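Local atomic coordinates of aminoglycoside N(3)-acetyltransferase (Enterobacter cloacae, PDB entry 6NP3), a protein that catalyses acetyl transfer from acetyl-CoA to the 3-amino group of 2-deoxystreptamine antibiotics such as gentamicin, and so probably confers resistance to them. Residues Thr53-Ala58 with Ile124-Ala129; Asp64-Gln69 with Ser188-Arg193; Arg228-Arg233 with Ala252-Phe257. One frame throughout, in Å; residues are numbered along the deposited sequence.

Contact 1 of 3, residues Thr53-Ala58 with Ile124-Ala129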
loop_
_atom_site.group_PDB
_atom_site.type_symbol
_atom_site.label_atom_id
_atom_site.label_comp_id
_atom_site.label_asym_id
_atom_site.label_seq_id
_atom_site.Cartn_x
_atom_site.Cartn_y
_atom_site.Cartn_z
ATOM N N THR A 53 20.855 -3.079 -3.786
ATOM C CA THR A 53 20.688 -1.734 -3.247
ATOM C C THR A 53 19.264 -1.220 -3.401
ATOM O O THR A 53 18.974 -0.119 -2.946
ATOM C CB THR A 53 21.633 -0.736 -3.923
ATOM O OG1 THR A 53 21.212 -0.548 -5.287
ATOM C CG2 THR A 53 23.060 -1.211 -3.923
ATOM N N GLY A 54 18.389 -1.967 -4.047
ATOM C CA GLY A 54 17.019 -1.518 -4.208
ATOM C C GLY A 54 16.151 -1.850 -3.010
ATOM O O GLY A 54 16.568 -2.517 -2.062
ATOM N N ASN A 55 14.907 -1.377 -3.068
ATOM C CA ASN A 55 13.974 -1.584 -1.976
ATOM C C ASN A 55 12.591 -1.879 -2.548
ATOM O O ASN A 55 12.212 -1.381 -3.610
ATOM C CB ASN A 55 13.866 -0.356 -1.061
ATOM C CG ASN A 55 15.161 -0.020 -0.363
ATOM O OD1 ASN A 55 15.473 -0.552 0.700
ATOM N ND2 ASN A 55 15.929 0.874 -0.969
ATOM N N ILE A 56 11.828 -2.656 -1.792
ATOM C CA ILE A 56 10.412 -2.933 -2.059
ATOM C C ILE A 56 9.619 -2.496 -0.836
ATOM O O ILE A 56 10.009 -2.792 0.300
ATOM C CB ILE A 56 10.184 -4.443 -2.276
ATOM C CG1 ILE A 56 10.980 -4.911 -3.489
ATOM C CG2 ILE A 56 8.704 -4.796 -2.399
ATOM C CD1 ILE A 56 11.043 -6.373 -3.734
ATOM N N LEU A 57 8.514 -1.792 -1.063
ATOM C CA LEU A 57 7.570 -1.410 -0.021
ATOM C C LEU A 57 6.196 -1.900 -0.441
ATOM O O LEU A 57 5.796 -1.686 -1.587
ATOM C CB LEU A 57 7.526 0.114 0.113
ATOM C CG LEU A 57 6.564 0.680 1.156
ATOM C CD1 LEU A 57 7.045 0.299 2.513
ATOM C CD2 LEU A 57 6.428 2.178 1.050
ATOM N N ALA A 58 5.488 -2.573 0.456
ATOM C CA ALA A 58 4.162 -3.071 0.126
ATOM C C ALA A 58 3.186 -2.712 1.220
ATOM O O ALA A 58 3.528 -2.772 2.397
ATOM C CB ALA A 58 4.173 -4.591 -0.079
ATOM N N ILE A 124 11.471 -4.483 2.153
ATOM C CA ILE A 124 12.656 -5.310 1.956
ATOM C C ILE A 124 13.715 -4.431 1.305
ATOM O O ILE A 124 13.444 -3.783 0.286
ATOM C CB ILE A 124 12.354 -6.507 1.035
ATOM C CG1 ILE A 124 11.338 -7.443 1.684
ATOM C CG2 ILE A 124 13.628 -7.282 0.726
ATOM C CD1 ILE A 124 10.668 -8.382 0.767
ATOM N N GLY A 125 14.926 -4.445 1.850
ATOM C CA GLY A 125 16.061 -3.775 1.252
ATOM C C GLY A 125 16.823 -2.956 2.265
ATOM O O GLY A 125 16.438 -2.864 3.439
ATOM N N PRO A 126 17.928 -2.347 1.841
ATOM C CA PRO A 126 18.793 -1.662 2.808
ATOM C C PRO A 126 18.126 -0.527 3.542
ATOM O O PRO A 126 18.559 -0.168 4.641
ATOM C CB PRO A 126 19.978 -1.185 1.963
ATOM C CG PRO A 126 20.015 -2.132 0.806
ATOM C CD PRO A 126 18.538 -2.422 0.508
ATOM N N ASP A 127 17.106 0.096 2.959
ATOM C CA ASP A 127 16.439 1.233 3.580
ATOM C C ASP A 127 15.140 0.833 4.265
ATOM O O ASP A 127 14.348 1.696 4.661
ATOM C CB ASP A 127 16.186 2.318 2.535
ATOM C CG ASP A 127 17.456 2.806 1.876
ATOM O OD1 ASP A 127 18.464 3.022 2.565
ATOM O OD2 ASP A 127 17.475 2.948 0.642
ATOM N N ALA A 128 14.945 -0.462 4.491
ATOM C CA ALA A 128 13.674 -0.949 5.007
ATOM C C ALA A 128 13.361 -0.390 6.386
ATOM O O ALA A 128 12.209 -0.037 6.676
ATOM C CB ALA A 128 13.694 -2.470 5.085
ATOM N N ALA A 129 14.344 -0.326 7.280
ATOM C CA ALA A 129 14.027 0.189 8.607
ATOM C C ALA A 129 13.611 1.655 8.542
ATOM O O ALA A 129 12.692 2.085 9.256
ATOM C CB ALA A 129 15.212 -0.005 9.552
#

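Contact 2 of 3, residues Asp64-Gln69 with Ser188-Arg193. With LLL ((2R,3R,4R,5R)-2-((1S,2S,3R,4S,6R)-4,6-diamino-3-((2R,3R,6S)-3-amino-6-(aminomethyl)-tetrahydro-2H-pyran-2-yloxy)-2-hydr oxycyclohexyloxy)-5-methyl-4-(methylamino)-tetrahydro-2H-pyran-3,5-diol), chain B.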
loop_
_atom_site.group_PDB
_atom_site.type_symbol
_atom_site.label_atom_id
_atom_site.label_comp_id
_atom_site.label_asym_id
_atom_site.label_seq_id
_atom_site.Cartn_x
_atom_site.Cartn_y
_atom_site.Cartn_z
ATOM N N ASP A 64 -6.475 -9.693 10.415
ATOM C CA ASP A 64 -7.387 -9.611 11.551
ATOM C C ASP A 64 -7.492 -8.191 12.104
ATOM O O ASP A 64 -7.834 -7.987 13.267
ATOM C CB ASP A 64 -6.991 -10.622 12.631
ATOM C CG ASP A 64 -6.966 -12.049 12.108
ATOM O OD1 ASP A 64 -7.880 -12.407 11.355
ATOM O OD2 ASP A 64 -6.023 -12.792 12.436
ATOM N N SER A 65 -7.310 -7.193 11.266
ATOM C CA SER A 65 -7.497 -5.838 11.741
ATOM C C SER A 65 -8.950 -5.640 12.181
ATOM O O SER A 65 -9.865 -5.901 11.394
ATOM C CB SER A 65 -7.191 -4.880 10.604
ATOM O OG SER A 65 -7.554 -3.586 11.023
ATOM N N PRO A 66 -9.201 -5.156 13.402
ATOM C CA PRO A 66 -10.570 -4.923 13.876
ATOM C C PRO A 66 -11.134 -3.565 13.450
ATOM O O PRO A 66 -11.759 -2.850 14.247
ATOM C CB PRO A 66 -10.422 -5.025 15.390
ATOM C CG PRO A 66 -9.069 -4.465 15.661
ATOM C CD PRO A 66 -8.223 -4.886 14.470
ATOM N N TYR A 67 -10.937 -3.226 12.173
ATOM C CA TYR A 67 -11.364 -1.934 11.652
ATOM C C TYR A 67 -12.878 -1.796 11.701
ATOM O O TYR A 67 -13.412 -0.888 12.346
ATOM C CB TYR A 67 -10.826 -1.776 10.223
ATOM C CG TYR A 67 -11.056 -0.434 9.600
ATOM C CD1 TYR A 67 -12.214 -0.168 8.874
ATOM C CD2 TYR A 67 -10.107 0.562 9.708
ATOM C CE1 TYR A 67 -12.416 1.077 8.282
ATOM C CE2 TYR A 67 -10.298 1.799 9.128
ATOM C CZ TYR A 67 -11.455 2.056 8.422
ATOM O OH TYR A 67 -11.634 3.310 7.847
ATOM N N GLU A 68 -13.589 -2.655 10.980
ATOM C CA GLU A 68 -15.041 -2.542 10.969
ATOM C C GLU A 68 -15.623 -2.704 12.368
ATOM O O GLU A 68 -16.609 -2.042 12.713
ATOM C CB GLU A 68 -15.635 -3.583 10.029
ATOM C CG GLU A 68 -15.638 -3.188 8.553
ATOM C CD GLU A 68 -14.395 -3.616 7.800
ATOM O OE1 GLU A 68 -13.640 -4.468 8.305
ATOM O OE2 GLU A 68 -14.172 -3.099 6.689
ATOM N N GLN A 69 -15.016 -3.559 13.189
ATOM C CA GLN A 69 -15.553 -3.875 14.503
ATOM C C GLN A 69 -15.409 -2.726 15.482
ATOM O O GLN A 69 -16.132 -2.696 16.481
ATOM C CB GLN A 69 -14.828 -5.110 15.049
ATOM C CG GLN A 69 -15.060 -6.396 14.248
ATOM C CD GLN A 69 -14.063 -6.614 13.117
ATOM O OE1 GLN A 69 -13.402 -5.686 12.651
ATOM N NE2 GLN A 69 -13.973 -7.857 12.653
ATOM N N SER A 188 -10.097 1.736 16.541
ATOM C CA SER A 188 -9.216 1.311 17.610
ATOM C C SER A 188 -8.430 0.097 17.170
ATOM O O SER A 188 -8.979 -0.811 16.541
ATOM C CB SER A 188 -10.027 0.935 18.852
ATOM O OG SER A 188 -10.784 2.041 19.322
ATOM N N MET A 189 -7.156 0.089 17.527
ATOM C CA MET A 189 -6.291 -1.032 17.226
ATOM C C MET A 189 -5.586 -1.503 18.487
ATOM O O MET A 189 -5.175 -0.687 19.318
ATOM C CB MET A 189 -5.226 -0.630 16.193
ATOM C CG MET A 189 -5.790 -0.258 14.824
ATOM S SD MET A 189 -6.340 -1.725 13.923
ATOM C CE MET A 189 -7.984 -1.184 13.360
ATOM N N PRO A 190 -5.356 -2.809 18.608
ATOM C CA PRO A 190 -4.625 -3.344 19.766
ATOM C C PRO A 190 -3.152 -3.503 19.431
ATOM O O PRO A 190 -2.792 -4.278 18.531
ATOM C CB PRO A 190 -5.321 -4.691 20.000
ATOM C CG PRO A 190 -5.720 -5.142 18.627
ATOM C CD PRO A 190 -5.903 -3.882 17.762
ATOM N N LEU A 191 -2.308 -2.720 20.097
ATOM C CA LEU A 191 -0.874 -2.711 19.832
ATOM C C LEU A 191 -0.142 -3.463 20.936
ATOM O O LEU A 191 -0.671 -3.658 22.033
ATOM C CB LEU A 191 -0.334 -1.279 19.801
ATOM C CG LEU A 191 -0.988 -0.234 18.918
ATOM C CD1 LEU A 191 -0.210 1.078 18.992
ATOM C CD2 LEU A 191 -1.071 -0.716 17.499
ATOM N N LEU A 192 1.101 -3.847 20.654
ATOM C CA LEU A 192 2.011 -4.350 21.678
ATOM C C LEU A 192 2.920 -3.209 22.112
ATOM O O LEU A 192 3.543 -2.552 21.271
ATOM C CB LEU A 192 2.867 -5.508 21.163
ATOM C CG LEU A 192 2.179 -6.865 21.058
ATOM C CD1 LEU A 192 3.122 -7.858 20.396
ATOM C CD2 LEU A 192 1.716 -7.360 22.414
ATOM N N ARG A 193 2.977 -2.962 23.417
ATOM C CA ARG A 193 3.870 -1.964 23.995
ATOM C C ARG A 193 4.541 -2.607 25.202
ATOM O O ARG A 193 3.888 -2.875 26.217
ATOM C CB ARG A 193 3.092 -0.704 24.373
ATOM C CG ARG A 193 2.747 0.150 23.148
ATOM C CD ARG A 193 1.961 1.414 23.486
ATOM N NE ARG A 193 1.700 2.212 22.288
ATOM C CZ ARG A 193 0.916 3.283 22.254
ATOM N NH1 ARG A 193 0.296 3.693 23.347
ATOM N NH2 ARG A 193 0.746 3.946 21.120
HETATM C C11 LLL B . -10.983 -0.624 -1.289
HETATM O O11 LLL B . -9.710 0.038 -1.070
HETATM C C21 LLL B . -10.842 -1.458 -2.560
HETATM N N21 LLL B . -9.626 -2.252 -2.426
HETATM C C31 LLL B . -10.629 -0.576 -3.734
HETATM C C41 LLL B . -11.835 0.340 -3.869
HETATM C C51 LLL B . -11.988 1.115 -2.565
HETATM O O51 LLL B . -12.098 0.240 -1.478
HETATM C C61 LLL B . -13.241 1.963 -2.600
HETATM N N61 LLL B . -13.347 2.674 -1.326
HETATM C C12 LLL B . -7.707 0.838 2.553
HETATM N N12 LLL B . -7.235 1.390 3.816
HETATM C C22 LLL B . -7.591 1.858 1.420
HETATM C C32 LLL B . -8.030 1.173 0.142
HETATM N N32 LLL B . -7.908 2.114 -0.975
HETATM C C42 LLL B . -9.478 0.683 0.185
HETATM C C52 LLL B . -9.664 -0.230 1.398
HETATM O O52 LLL B . -11.037 -0.515 1.531
HETATM C C62 LLL B . -9.172 0.402 2.685
HETATM O O62 LLL B . -9.241 -0.572 3.710
HETATM C C13 LLL B . -9.928 -0.219 4.912
HETATM C C23 LLL B . -9.251 -0.995 6.039
HETATM O O23 LLL B . -7.871 -0.693 6.013
HETATM C C33 LLL B . -9.396 -2.512 5.815
HETATM N N33 LLL B . -8.836 -3.247 6.971
HETATM C C43 LLL B . -10.893 -2.841 5.636
HETATM O O43 LLL B . -11.507 -2.641 6.894
HETATM C C53 LLL B . -11.519 -1.932 4.573
HETATM O O53 LLL B . -11.325 -0.565 4.849
HETATM C C83 LLL B . -11.066 -4.295 5.181
HETATM C C93 LLL B . -7.844 -4.249 6.528
#

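Contact 3 of 3, residues Arg228-Arg233 with Ala252-Phe257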
loop_
_atom_site.group_PDB
_atom_site.type_symbol
_atom_site.label_atom_id
_atom_site.label_comp_id
_atom_site.label_asym_id
_atom_site.label_seq_id
_atom_site.Cartn_x
_atom_site.Cartn_y
_atom_site.Cartn_z
ATOM N N ARG A 228 -7.184 7.177 -12.967
ATOM C CA ARG A 228 -7.674 7.051 -14.339
ATOM C C ARG A 228 -7.351 8.296 -15.152
ATOM O O ARG A 228 -6.904 8.201 -16.303
ATOM C CB ARG A 228 -9.190 6.836 -14.361
ATOM C CG ARG A 228 -9.677 5.447 -14.106
ATOM C CD ARG A 228 -11.197 5.320 -14.282
ATOM N NE ARG A 228 -11.674 4.091 -13.651
ATOM C CZ ARG A 228 -11.453 2.874 -14.135
ATOM N NH1 ARG A 228 -10.774 2.720 -15.260
ATOM N NH2 ARG A 228 -11.912 1.809 -13.496
ATOM N N ASP A 229 -7.626 9.478 -14.594
ATOM C CA ASP A 229 -7.291 10.725 -15.274
ATOM C C ASP A 229 -5.798 10.783 -15.564
ATOM O O ASP A 229 -5.384 11.001 -16.709
ATOM C CB ASP A 229 -7.732 11.923 -14.427
ATOM C CG ASP A 229 -8.916 12.665 -15.024
ATOM O OD1 ASP A 229 -9.336 12.355 -16.154
ATOM O OD2 ASP A 229 -9.437 13.582 -14.362
ATOM N N TYR A 230 -4.980 10.481 -14.553
ATOM C CA TYR A 230 -3.528 10.583 -14.705
ATOM C C TYR A 230 -3.047 9.692 -15.832
ATOM O O TYR A 230 -2.247 10.111 -16.672
ATOM C CB TYR A 230 -2.841 10.195 -13.401
ATOM C CG TYR A 230 -1.348 10.237 -13.427
ATOM C CD1 TYR A 230 -0.691 11.405 -13.208
ATOM C CD2 TYR A 230 -0.593 9.091 -13.659
ATOM C CE1 TYR A 230 0.697 11.440 -13.173
ATOM C CE2 TYR A 230 0.776 9.122 -13.658
ATOM C CZ TYR A 230 1.414 10.293 -13.421
ATOM O OH TYR A 230 2.788 10.277 -13.401
ATOM N N LEU A 231 -3.535 8.461 -15.860
ATOM C CA LEU A 231 -3.076 7.517 -16.863
ATOM C C LEU A 231 -3.556 7.891 -18.253
ATOM O O LEU A 231 -2.911 7.521 -19.237
ATOM C CB LEU A 231 -3.526 6.108 -16.492
ATOM C CG LEU A 231 -2.836 5.562 -15.238
ATOM C CD1 LEU A 231 -3.467 4.240 -14.807
ATOM C CD2 LEU A 231 -1.339 5.363 -15.460
ATOM N N ALA A 232 -4.635 8.649 -18.362
ATOM C CA ALA A 232 -5.074 9.129 -19.664
ATOM C C ALA A 232 -4.263 10.311 -20.147
ATOM O O ALA A 232 -4.381 10.672 -21.323
ATOM C CB ALA A 232 -6.540 9.568 -19.586
ATOM N N ARG A 233 -3.461 10.929 -19.271
ATOM C CA ARG A 233 -2.820 12.201 -19.545
ATOM C C ARG A 233 -1.303 12.164 -19.484
ATOM O O ARG A 233 -0.685 13.220 -19.645
ATOM C CB ARG A 233 -3.289 13.241 -18.517
ATOM C CG ARG A 233 -4.720 13.699 -18.717
ATOM C CD ARG A 233 -5.177 14.545 -17.539
ATOM N NE ARG A 233 -6.532 15.067 -17.704
ATOM C CZ ARG A 233 -6.815 16.339 -17.966
ATOM N NH1 ARG A 233 -5.842 17.231 -18.082
ATOM N NH2 ARG A 233 -8.077 16.719 -18.100
ATOM N N ALA A 252 5.948 10.276 -6.893
ATOM C CA ALA A 252 5.856 11.692 -6.571
ATOM C C ALA A 252 5.014 12.428 -7.602
ATOM O O ALA A 252 4.238 13.328 -7.257
ATOM C CB ALA A 252 7.250 12.305 -6.473
ATOM N N ASP A 253 5.157 12.061 -8.874
ATOM C CA ASP A 253 4.411 12.744 -9.927
ATOM C C ASP A 253 2.913 12.484 -9.819
ATOM O O ASP A 253 2.117 13.422 -9.929
ATOM C CB ASP A 253 4.923 12.331 -11.299
ATOM C CG ASP A 253 4.425 13.245 -12.384
ATOM O OD1 ASP A 253 4.720 14.452 -12.323
ATOM O OD2 ASP A 253 3.739 12.752 -13.288
ATOM N N ILE A 254 2.491 11.236 -9.608
ATOM C CA ILE A 254 1.052 10.967 -9.520
ATOM C C ILE A 254 0.452 11.586 -8.264
ATOM O O ILE A 254 -0.682 12.070 -8.289
ATOM C CB ILE A 254 0.730 9.463 -9.647
ATOM C CG1 ILE A 254 -0.768 9.270 -9.980
ATOM C CG2 ILE A 254 1.157 8.693 -8.409
ATOM C CD1 ILE A 254 -1.175 7.864 -10.273
ATOM N N VAL A 255 1.197 11.614 -7.162
ATOM C CA VAL A 255 0.689 12.242 -5.946
ATOM C C VAL A 255 0.572 13.745 -6.119
ATOM O O VAL A 255 -0.435 14.352 -5.722
ATOM C CB VAL A 255 1.535 11.823 -4.727
ATOM C CG1 VAL A 255 1.179 12.659 -3.506
ATOM C CG2 VAL A 255 1.300 10.337 -4.453
ATOM N N SER A 256 1.569 14.396 -6.711
ATOM C CA SER A 256 1.422 15.822 -6.977
ATOM C C SER A 256 0.210 16.087 -7.872
ATOM O O SER A 256 -0.596 16.999 -7.614
ATOM C CB SER A 256 2.700 16.350 -7.612
ATOM O OG SER A 256 3.771 16.305 -6.687
ATOM N N PHE A 257 0.054 15.282 -8.924
ATOM C CA PHE A 257 -1.098 15.411 -9.802
ATOM C C PHE A 257 -2.379 15.266 -9.006
ATOM O O PHE A 257 -3.345 16.017 -9.217
ATOM C CB PHE A 257 -1.005 14.356 -10.899
ATOM C CG PHE A 257 -2.198 14.309 -11.817
ATOM C CD1 PHE A 257 -3.291 13.526 -11.508
ATOM C CD2 PHE A 257 -2.219 15.030 -12.994
ATOM C CE1 PHE A 257 -4.385 13.465 -12.340
ATOM C CE2 PHE A 257 -3.335 14.970 -13.821
ATOM C CZ PHE A 257 -4.378 14.164 -13.516
#

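Contact 1 of 3, residues Thr53-Ala58 with Ile124-Ala129
The flat carboxamide of Asn55 and the carboxylate of Asp127 meet with their planes 27° apart, while the two side chains cross at about a right angle. Asn55 OD1 accepts the backbone N-H of Asp127 at 2.9 Å, with that nitrogen tilted 17° from the carbonyl plane, and Asn55 ND2 gives a weak bond to Asp127 OD2 at 3.0 Å. The backbone nitrogen of Pro126 also lies near Asn55 OD1 but has no hydrogen to offer. Asn55 CG stands anti to its own carbonyl carbon (chi1 -63°), beside the backbone N, and from there the amide reaches the type I turn Gly125-Ala128. Pro126 CD packs on Gly54 O at 3.2 Å. Next to Asn55 on the strand, Ile56 forms an antiparallel hydrogen-bonded pair with Ile124: Ile56 N to Ile124 O and Ile124 N to Ile56 O are both 2.9 Å. Their side chains share one face of the mixed sheet, CB to CB 4.5 Å. Gly125 sits where a CB would run into Gly54 O and Asn55 OD1. Asp127 OD2 is also hydrogen-bonded to His153 NE2, and a magnesium ion lies about 3 Å from the Asp127 side chain, consistent with its known role as a magnesium ligand. The Asn55 amide thus grips the Asp127 main chain through OD1, and its weak second bond may help His153 orient the carboxylate near the metal.

Contact 2 of 3, residues Asp64-Gln69 with Ser188-Arg193
Met189 and Pro66 pack obliquely, the thioether lying against the proline ring with SD 3.7 Å from Pro66 CD. The methionine chain is bent at both chi2 (-74°) and chi3 (132°), which brings its methyl round to the turn 65-67: CE stands 3.4 Å from Ser65 OG and 3.8 Å from Tyr67 N. Ser65 OG itself is hydrogen-bonded to Asp118, so the methyl touches a hydroxyl that already has a polar partner. Beside this, Pro66 and Pro190 approach tip to tip, Pro66 CG to Pro190 CD 3.8 Å, and the same CG rests near the carbonyl oxygen of Ser188. No hydrogen bond joins the two segments; the contact is buried and made by van der Waals packing. Pro66 is the centre of an inverse gamma turn and the N-cap residue of helix 67-70. Directly after the turn, Tyr67 presents one ring face to gentamicin, with C23 of the antibiotic 4.0 Å above the plane and over the ring centre. Glu68 OE2 accepts a hydrogen bond from the antibiotic hydroxyl O43 at 2.7 Å, and Asp118, the partner of Ser65, binds the same ligand. The packing thus joins a proline-centred turn, which leads into Tyr67 and Glu68 of the aminoglycoside pocket, to strand 184-193 of the two-stranded antiparallel sheet.

Contact 3 of 3, residues Arg228-Arg233 with Ala252-Phe257
Helix segments 228-233 and 252-257 meet with their N-to-C directions 119° apart and their axes 10.5 Å apart at closest approach, Tyr230 and Ile254 being the residues nearest in backbone register. Tyr230 bridges the gap. Its CG is anti to the backbone N, on a side chain that sets out toward the other helix; Ile254 then covers one ring face and Phe257 meets the ring's edge. Over the centre of that face lies Ile254 CG1, 3.7 Å from the centroid and close to the ring normal, a CH-pi contact; Ile254 CD1 also touches Tyr230 CD2. The aromatic pair is T-shaped (edge-to-face), with the edge of Tyr230 toward the face of Phe257, planes at 71° and centroids 5.2 Å apart. Tyr230 CD1 stands over the Phe257 face, displaced toward its rim and 3.6 Å from Phe257 CG, while Tyr230 CB makes a second CH-pi contact with that face. The two helices precede and follow the antiparallel strands 237-241 and 244-250, which close one end of the mixed sheet, and Ile249 of the second strand touches both Tyr230 and Ile254. At the far end of the tyrosine, OH donates to Asp253 OD2 at 2.7 Å, using the anti lone pair of that oxygen; the carboxylate plane is turned 61° from the ring. Around the edge of Phe257 lie aliphatic atoms of helix 222-233: Asp229 CB and Arg233 CD are each 4.1 Å from Phe257 CZ.

The three contacts share no secondary-structure element, although strand 55-59 of contact 1 leads on in the chain to helix 67-70 of contact 2. Contact 2 is fully buried, whereas contacts 1 and 3 are partly buried and include exposed residues. Their chemistry differs too: contact 1, where a sheet strand meets a turn, combines strand pairing with side-chain polar bonds near a magnesium ion; contact 2, next to the antibiotic pocket, relies on apolar packing; and contact 3 joins aromatic packing to one phenol-carboxylate bond between helices. Contacts 2 and 3 lie on opposite sides of the chain's centre, their own centres 33 Å apart, and none of the three touches another.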